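Local structure of surface protein SPB1 (Streptococcus agalactiae, 4UZG) at residues I61-G64 and S65-T69; V6-K9 and T10-V13; W209-E212 and A213-T216. The protein forms the backbone of the group B streptococcus type 2b pilus, where its subunits are probably joined covalently by a sortase. One frame throughout, in Å; residues are numbered along the deposited sequence.

Interaction 1: I61-G64 and S65-T69. With CA (calcium ion), chain D.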
ATOM      1  N   ILE A  61      15.967  11.874  15.899  1.00  6.34           N
ATOM      2  CA  ILE A  61      17.394  11.638  15.804  0.63  6.51           C
ATOM      3  C   ILE A  61      17.754  10.693  16.945  1.00  6.69           C
ATOM      4  O   ILE A  61      17.458  10.972  18.108  1.00  8.14           O
ATOM      5  CB  ILE A  61      18.215  12.950  15.917  0.63  7.49           C
ATOM      6  CG1 ILE A  61      17.788  13.949  14.826  0.63  8.12           C
ATOM      7  CG2 ILE A  61      19.701  12.632  15.839  0.63  9.13           C
ATOM      8  CD1 ILE A  61      18.379  15.298  14.995  0.63  8.31           C
ATOM      9  N   THR A  62      18.399   9.581  16.614  1.00  6.59           N
ATOM     10  CA  THR A  62      18.800   8.577  17.607  1.00  6.60           C
ATOM     11  C   THR A  62      20.317   8.450  17.578  1.00  8.05           C
ATOM     12  O   THR A  62      20.905   8.195  16.521  1.00  8.64           O
ATOM     13  CB  THR A  62      18.159   7.223  17.303  1.00  7.56           C
ATOM     14  OG1 THR A  62      16.742   7.379  17.195  1.00  8.63           O
ATOM     15  CG2 THR A  62      18.465   6.224  18.416  1.00  9.46           C
ATOM     16  N   ASP A  63      20.940   8.655  18.722  1.00  8.90           N
ATOM     17  CA  ASP A  63      22.382   8.632  18.799  1.00 11.91           C
ATOM     18  C   ASP A  63      22.871   7.210  18.989  1.00 13.28           C
ATOM     19  O   ASP A  63      22.084   6.267  19.044  1.00 12.53           O
ATOM     20  CB  ASP A  63      22.920   9.651  19.817  1.00 14.22           C
ATOM     21  CG  ASP A  63      22.771   9.222  21.260  1.00 15.57           C
ATOM     22  OD1 ASP A  63      22.497   8.036  21.553  1.00 12.44           O
ATOM     23  OD2 ASP A  63      22.981  10.110  22.122  1.00 20.74           O
ATOM     24  N   GLY A  64      24.184   7.050  19.052  1.00 16.57           N
ATOM     25  CA  GLY A  64      24.773   5.725  19.070  1.00 18.52           C
ATOM     26  C   GLY A  64      24.453   4.935  20.329  1.00 18.45           C
ATOM     27  O   GLY A  64      24.611   3.721  20.338  1.00 20.90           O
ATOM     28  N   SER A  65      24.046   5.611  21.394  1.00 15.34           N
ATOM     29  CA  SER A  65      23.667   4.981  22.659  0.65 14.04           C
ATOM     30  C   SER A  65      22.187   4.616  22.717  1.00 13.06           C
ATOM     31  O   SER A  65      21.742   3.974  23.665  1.00 13.87           O
ATOM     32  CB  SER A  65      23.962   5.936  23.820  0.65 13.96           C
ATOM     33  OG  SER A  65      22.897   6.865  24.019  0.65 14.28           O
ATOM     34  N   GLY A  66      21.415   5.068  21.737  1.00 11.68           N
ATOM     35  CA  GLY A  66      19.972   4.843  21.723  1.00 10.59           C
ATOM     36  C   GLY A  66      19.138   6.015  22.217  1.00  8.64           C
ATOM     37  O   GLY A  66      17.901   5.947  22.203  1.00  8.97           O
ATOM     38  N   ASN A  67      19.784   7.089  22.645  1.00  7.88           N
ATOM     39  CA  ASN A  67      19.049   8.260  23.053  1.00  8.03           C
ATOM     40  C   ASN A  67      18.310   8.876  21.864  1.00  7.54           C
ATOM     41  O   ASN A  67      18.884   9.024  20.787  1.00  9.01           O
ATOM     42  CB  ASN A  67      19.982   9.306  23.666  1.00  8.32           C
ATOM     43  CG  ASN A  67      19.273  10.592  23.958  1.00  6.95           C
ATOM     44  OD1 ASN A  67      18.158  10.581  24.467  1.00  6.69           O
ATOM     45  ND2 ASN A  67      19.877  11.710  23.591  1.00  8.81           N
ATOM     46  N   ILE A  68      17.046   9.226  22.072  1.00  6.97           N
ATOM     47  CA  ILE A  68      16.192   9.776  21.027  1.00  7.42           C
ATOM     48  C   ILE A  68      15.879  11.238  21.289  1.00  6.86           C
ATOM     49  O   ILE A  68      15.522  11.628  22.415  1.00  7.67           O
ATOM     50  CB  ILE A  68      14.868   8.978  20.953  1.00  8.42           C
ATOM     51  CG1 ILE A  68      15.145   7.498  20.661  1.00 10.00           C
ATOM     52  CG2 ILE A  68      13.935   9.605  19.892  1.00  9.95           C
ATOM     53  CD1 ILE A  68      13.964   6.599  20.874  1.00 12.45           C
ATOM     54  N   THR A  69      16.005  12.051  20.247  1.00  7.06           N
ATOM     55  CA  THR A  69      15.508  13.414  20.257  1.00  7.28           C
ATOM     56  C   THR A  69      14.356  13.476  19.259  1.00  7.58           C
ATOM     57  O   THR A  69      14.538  13.183  18.085  1.00  7.50           O
ATOM     58  CB  THR A  69      16.604  14.413  19.852  1.00  8.27           C
ATOM     59  OG1 THR A  69      17.723  14.277  20.739  1.00  8.83           O
ATOM     60  CG2 THR A  69      16.096  15.828  19.887  1.00  9.59           C
TER
HETATM   61 CA    CA D1473      16.230  11.936  24.734  0.93  7.94          CA
HETATM   62  O   HOH W   1      19.282  12.216  20.028  1.00 11.10           O
HETATM   63  O   HOH W   2      23.899   9.370  24.567  1.00 21.19           O
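Asp63 and Asn67 face each other at the end of a β-hairpin that joins strand 50-62 to strand 68-73. Ile61 and Thr69 form an antiparallel hydrogen-bonded pair, with Thr69 N 2.8 Å from Ile61 O. Next comes the non-hydrogen-bonded pair of Thr62 and Ile68, whose side chains lie alongside one another, Thr62 OG1 beside Ile68 CG1. Asp63 N then donates to Asn67 O at 2.9 Å, in the plane of that carbonyl. The chain reverses through a type I turn from Asp63 to Gly66, closed by Gly66 N on Asp63 O at 3.0 Å.

The aspartate folds back over the turn. With CG set between the backbone N and the carbonyl carbon (chi1 77°), OD1 accepts Ser65 N at 2.9 Å and Asn67 N at 3.1 Å, from opposite faces of the carboxylate and each well out of its plane. In the conformer described, one of two for this residue, Ser65 OG also donates to the syn lone pair of OD1, while a water joins OD2 to the same hydroxyl. This gathering of donors should stabilise the negative carboxylate.

The Asn67 side chain passes obliquely alongside that of Asp63, its amide plane turned 65° from the carboxylate; with CG anti to the backbone N (chi1 174°), OD1 reaches a calcium ion at 2.4 Å. Ile68 O binds the same ion, also at 2.4 Å, fixing both the amide and the start of the returning strand. Gly66, at a positive phi that would crowd a CB against the preceding carbonyl, completes the type I turn with G1 bulge characteristic of a 3:5 hairpin.

Interaction 2: V6-K9 and T10-V13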
ATOM      1  N   VAL A   6       7.672   0.039   4.410  1.00  7.27           N
ATOM      2  CA  VAL A   6       6.270   0.160   4.793  1.00  7.08           C
ATOM      3  C   VAL A   6       5.948  -0.922   5.813  1.00  7.61           C
ATOM      4  O   VAL A   6       6.661  -1.932   5.904  1.00  8.92           O
ATOM      5  CB  VAL A   6       5.307   0.108   3.590  1.00  8.13           C
ATOM      6  CG1 VAL A   6       5.542   1.337   2.734  1.00  9.56           C
ATOM      7  CG2 VAL A   6       5.469  -1.169   2.788  1.00  9.19           C
ATOM      8  N   ASP A   7       4.841  -0.748   6.536  1.00  7.35           N
ATOM      9  CA  ASP A   7       4.531  -1.594   7.659  1.00  7.30           C
ATOM     10  C   ASP A   7       3.879  -2.927   7.317  1.00  8.06           C
ATOM     11  O   ASP A   7       3.850  -3.800   8.176  1.00 10.49           O
ATOM     12  CB  ASP A   7       3.705  -0.848   8.721  1.00  8.30           C
ATOM     13  CG  ASP A   7       2.317  -0.434   8.276  1.00  9.19           C
ATOM     14  OD1 ASP A   7       2.110   0.033   7.150  1.00  8.29           O
ATOM     15  OD2 ASP A   7       1.420  -0.540   9.111  1.00 15.88           O
ATOM     16  N   GLN A   8       3.350  -3.093   6.111  1.00  7.58           N
ATOM     17  CA  GLN A   8       2.697  -4.348   5.721  1.00  7.65           C
ATOM     18  C   GLN A   8       3.175  -4.761   4.352  1.00  7.69           C
ATOM     19  O   GLN A   8       3.457  -3.918   3.490  1.00  8.97           O
ATOM     20  CB  GLN A   8       1.169  -4.194   5.668  1.00  8.17           C
ATOM     21  CG  GLN A   8       0.561  -3.840   7.027  1.00  9.71           C
ATOM     22  CD  GLN A   8       0.443  -5.040   7.941  1.00 12.45           C
ATOM     23  OE1 GLN A   8      -0.331  -5.929   7.677  1.00 11.09           O
ATOM     24  NE2 GLN A   8       1.215  -5.071   9.016  1.00 17.41           N
ATOM     25  N   LYS A   9       3.186  -6.068   4.098  1.00  8.08           N
ATOM     26  CA  LYS A   9       3.562  -6.594   2.800  1.00  8.84           C
ATOM     27  C   LYS A   9       2.551  -6.246   1.704  1.00  8.27           C
ATOM     28  O   LYS A   9       2.918  -6.076   0.544  1.00  9.25           O
ATOM     29  CB  LYS A   9       3.739  -8.113   2.880  1.00 11.69           C
ATOM     30  CG  LYS A   9       4.896  -8.556   3.745  1.00 18.26           C
ATOM     31  CD  LYS A   9       4.967 -10.091   3.846  1.00 23.60           C
ATOM     32  CE  LYS A   9       3.744 -10.722   4.570  1.00 27.91           C
ATOM     33  NZ  LYS A   9       3.658 -10.424   6.043  1.00 28.92           N
ATOM     34  N   THR A  10       1.273  -6.183   2.072  1.00  6.64           N
ATOM     35  CA  THR A  10       0.192  -5.813   1.157  1.00  6.34           C
ATOM     36  C   THR A  10      -0.859  -5.050   1.923  1.00  5.74           C
ATOM     37  O   THR A  10      -0.912  -5.085   3.162  1.00  6.43           O
ATOM     38  CB  THR A  10      -0.470  -7.037   0.483  1.00  6.81           C
ATOM     39  OG1 THR A  10      -1.104  -7.831   1.478  1.00  7.65           O
ATOM     40  CG2 THR A  10       0.507  -7.876  -0.286  1.00  9.60           C
ATOM     41  N   TYR A  11      -1.730  -4.390   1.170  1.00  5.67           N
ATOM     42  CA  TYR A  11      -2.794  -3.551   1.696  1.00  5.51           C
ATOM     43  C   TYR A  11      -4.046  -3.728   0.864  1.00  5.46           C
ATOM     44  O   TYR A  11      -3.981  -4.134  -0.290  1.00  6.47           O
ATOM     45  CB  TYR A  11      -2.396  -2.068   1.609  1.00  6.73           C
ATOM     46  CG  TYR A  11      -1.190  -1.706   2.430  1.00  5.97           C
ATOM     47  CD1 TYR A  11      -1.315  -1.327   3.754  1.00  6.18           C
ATOM     48  CD2 TYR A  11       0.083  -1.740   1.885  1.00  6.75           C
ATOM     49  CE1 TYR A  11      -0.193  -1.005   4.516  1.00  6.68           C
ATOM     50  CE2 TYR A  11       1.207  -1.412   2.633  1.00  7.17           C
ATOM     51  CZ  TYR A  11       1.068  -1.055   3.942  1.00  6.69           C
ATOM     52  OH  TYR A  11       2.209  -0.741   4.642  1.00  7.54           O
ATOM     53  N   SER A  12      -5.183  -3.378   1.438  1.00  5.29           N
ATOM     54  CA  SER A  12      -6.397  -3.120   0.669  1.00  5.29           C
ATOM     55  C   SER A  12      -6.500  -1.632   0.376  1.00  5.19           C
ATOM     56  O   SER A  12      -6.069  -0.784   1.162  1.00  5.45           O
ATOM     57  CB  SER A  12      -7.658  -3.550   1.419  1.00  5.30           C
ATOM     58  OG  SER A  12      -7.760  -4.955   1.470  1.00  6.15           O
ATOM     59  N   VAL A  13      -7.104  -1.310  -0.771  1.00  5.22           N
ATOM     60  CA  VAL A  13      -7.443   0.064  -1.099  1.00  5.11           C
ATOM     61  C   VAL A  13      -8.206   0.692   0.066  1.00  4.76           C
ATOM     62  O   VAL A  13      -9.111   0.081   0.639  1.00  5.35           O
ATOM     63  CB  VAL A  13      -8.206   0.098  -2.435  1.00  5.92           C
ATOM     64  CG1 VAL A  13      -8.883   1.440  -2.657  1.00  6.27           C
ATOM     65  CG2 VAL A  13      -7.250  -0.224  -3.583  1.00  6.01           C
TER
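Tyr11 turns back on the residues that precede it, and its phenol oxygen serves both as donor and as acceptor. Tyr11 OH donates a hydrogen bond to Asp7 OD1 at 2.6 Å; the carboxylate oxygen sits at the edge of the ring, in its plane, yet is itself met from above the carboxylate plane. In the other direction Gln8 N donates to Tyr11 OH at 3.0 Å, along a bent line with an angle of 141° at the hydrogen. Asp7 OD1 has a second donor in Lys18 N, which ties the carboxylate to strand 16-26.

The segment is the connection between strand 4-6, an outermost strand of the large mixed sheet, and strand 16-26 beside it. A tyrosine hydroxyl bonded to the backbone three residues earlier recalls a tyrosine corner, although Tyr11 itself lies in the loop.

Van der Waals contacts complete the grip on the ring. Gln8 CB lies over one face, 4.0 Å from the centroid of the Tyr11 ring, in a CH-π contact 28° off the normal. Val6 closes on the phenol end, its CB 3.4 Å from Tyr11 OH and its CG2 4.3 Å from Tyr11 CE2.

Charged and polar partners come from the prealbumin-like region of the chain. The Gln8 chain bends at chi2 (-78°), carrying its amide away from the phenol so that OE1 accepts from Lys232 NZ, which also bonds Thr10 O; Thr10 OG1 pairs with Glu233 OE1.

Interaction 3: W209-E212 and A213-T216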
ATOM      1  N   TRP A 209     -15.450  -3.649   5.255  1.00  5.05           N
ATOM      2  CA  TRP A 209     -15.913  -4.973   5.645  1.00  5.80           C
ATOM      3  C   TRP A 209     -17.044  -4.803   6.646  1.00  5.79           C
ATOM      4  O   TRP A 209     -16.891  -4.090   7.628  1.00  6.95           O
ATOM      5  CB  TRP A 209     -14.766  -5.782   6.248  1.00  5.76           C
ATOM      6  CG  TRP A 209     -13.668  -6.024   5.284  1.00  5.60           C
ATOM      7  CD1 TRP A 209     -12.463  -5.382   5.247  1.00  6.08           C
ATOM      8  CD2 TRP A 209     -13.690  -6.914   4.166  1.00  5.67           C
ATOM      9  NE1 TRP A 209     -11.730  -5.813   4.179  1.00  5.92           N
ATOM     10  CE2 TRP A 209     -12.448  -6.764   3.500  1.00  5.57           C
ATOM     11  CE3 TRP A 209     -14.619  -7.842   3.673  1.00  6.35           C
ATOM     12  CZ2 TRP A 209     -12.130  -7.496   2.364  1.00  6.70           C
ATOM     13  CZ3 TRP A 209     -14.300  -8.564   2.567  1.00  6.57           C
ATOM     14  CH2 TRP A 209     -13.064  -8.394   1.910  1.00  7.01           C
ATOM     15  N   GLY A 210     -18.172  -5.455   6.403  1.00  5.74           N
ATOM     16  CA  GLY A 210     -19.316  -5.284   7.281  1.00  6.51           C
ATOM     17  C   GLY A 210     -20.417  -6.275   7.017  1.00  5.90           C
ATOM     18  O   GLY A 210     -20.156  -7.451   6.749  1.00  6.01           O
ATOM     19  N   THR A 211     -21.651  -5.831   7.157  1.00  5.86           N
ATOM     20  CA  THR A 211     -22.787  -6.743   7.072  1.00  6.56           C
ATOM     21  C   THR A 211     -23.000  -7.233   5.638  1.00  6.90           C
ATOM     22  O   THR A 211     -22.609  -6.604   4.652  1.00  7.20           O
ATOM     23  CB  THR A 211     -24.082  -6.085   7.533  1.00  7.94           C
ATOM     24  OG1 THR A 211     -24.424  -5.077   6.568  1.00  9.49           O
ATOM     25  CG2 THR A 211     -23.978  -5.503   8.942  1.00  8.26           C
ATOM     26  N   GLU A 212     -23.657  -8.384   5.528  1.00  7.96           N
ATOM     27  CA  GLU A 212     -24.012  -8.909   4.225  1.00  9.08           C
ATOM     28  C   GLU A 212     -24.981  -7.959   3.509  1.00  9.43           C
ATOM     29  O   GLU A 212     -24.900  -7.764   2.310  1.00 10.13           O
ATOM     30  CB  GLU A 212     -24.590 -10.314   4.371  1.00 11.18           C
ATOM     31  CG  GLU A 212     -24.822 -10.974   3.021  1.00 14.59           C
ATOM     32  CD  GLU A 212     -25.227 -12.422   3.115  1.00 17.78           C
ATOM     33  OE1 GLU A 212     -25.364 -12.959   4.237  1.00 19.17           O
ATOM     34  OE2 GLU A 212     -25.416 -13.031   2.047  1.00 21.36           O
ATOM     35  N   ALA A 213     -25.905  -7.357   4.248  1.00 10.79           N
ATOM     36  CA  ALA A 213     -26.888  -6.493   3.627  1.00 11.97           C
ATOM     37  C   ALA A 213     -26.213  -5.275   2.977  1.00 11.49           C
ATOM     38  O   ALA A 213     -26.728  -4.721   1.993  1.00 13.49           O
ATOM     39  CB  ALA A 213     -27.938  -6.062   4.651  1.00 14.83           C
ATOM     40  N   ASN A 214     -25.072  -4.864   3.518  1.00  9.89           N
ATOM     41  CA  ASN A 214     -24.334  -3.728   2.982  1.00 10.43           C
ATOM     42  C   ASN A 214     -23.284  -4.083   1.933  1.00  8.45           C
ATOM     43  O   ASN A 214     -22.585  -3.222   1.442  1.00 10.23           O
ATOM     44  CB  ASN A 214     -23.666  -2.997   4.142  1.00 11.76           C
ATOM     45  CG  ASN A 214     -24.670  -2.237   5.043  1.00 17.99           C
ATOM     46  OD1 ASN A 214     -25.804  -1.924   4.613  1.00 21.75           O
ATOM     47  ND2 ASN A 214     -24.271  -1.962   6.286  1.00 19.49           N
ATOM     48  N   ALA A 215     -23.195  -5.347   1.561  1.00  8.01           N
ATOM     49  CA  ALA A 215     -22.172  -5.805   0.643  1.00  7.87           C
ATOM     50  C   ALA A 215     -22.404  -5.319  -0.786  1.00  7.18           C
ATOM     51  O   ALA A 215     -23.532  -5.173  -1.246  1.00  9.78           O
ATOM     52  CB  ALA A 215     -22.102  -7.302   0.641  1.00  9.59           C
ATOM     53  N   THR A 216     -21.308  -5.144  -1.505  1.00  5.89           N
ATOM     54  CA  THR A 216     -21.353  -4.888  -2.928  1.00  5.41           C
ATOM     55  C   THR A 216     -21.636  -6.172  -3.686  1.00  5.34           C
ATOM     56  O   THR A 216     -20.953  -7.171  -3.527  1.00  6.69           O
ATOM     57  CB  THR A 216     -20.001  -4.321  -3.402  1.00  6.37           C
ATOM     58  OG1 THR A 216     -19.725  -3.109  -2.694  1.00  7.11           O
ATOM     59  CG2 THR A 216     -19.993  -4.092  -4.901  1.00  7.30           C
TER
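Thr211 OG1 accepts the backbone N-H of Asn214 at 3.1 Å, a side-chain bond at the entry to a surface turn that follows strand 208-210. The hydroxyl is placed for this by a chi1 of 68°, which sets OG1 between the backbone N and the carbonyl carbon of Thr211, within reach of Asn214 N. The same N-H also leans on the main chain of the threonine, Asn214 N lying 3.2 Å from Thr211 O in a weak bond. It is thus bifurcated between the hydroxyl and carbonyl oxygens of a single residue. The Asn214 side chain crosses the hydroxyl, with CB 3.3 Å from Thr211 OG1; its ND2 is similarly near, but poorly directed for a hydrogen bond.

One step along, Ala215 N donates to Glu212 O at 3.1 Å, nearly straight at 163° but from above the carbonyl plane. This closes a type I β-turn from Glu212 to Ala215.

Further out, the extended Glu212 side chain leaves the turn and forms a salt bridge with Lys241, and Ala215 rests on Phe198 of strand 198-200. Asn214 O accepts from Asn200 ND2, which ties the turn to the strand that pairs with 208-210.

The threonine hydroxyl gives the Asn214 N-H a better-directed acceptor than the weak bond to Thr211 O, which is consistent with the side chain adding to the main-chain bonding of the turn.

All three contacts are local, and they follow one another along the chain in the order interaction 2, interaction 1, interaction 3. Interaction 1 lies far out on the large mixed sheet, with its centre about 47 Å from that of interaction 3, on the opposite side of the chain's centre. Interaction 2 falls near that centre, about 28 Å from interaction 1 and 22 Å from interaction 3 between centres. Its nearest atoms come within about 5 Å of interaction 3 without touching. Interaction 1 supplies calcium ligands directly. Interaction 2 is linked to another calcium site through Val13, which is bonded to Val207 by its backbone, whereas the Asn214 side chain stays about 13 Å from a calcium ion.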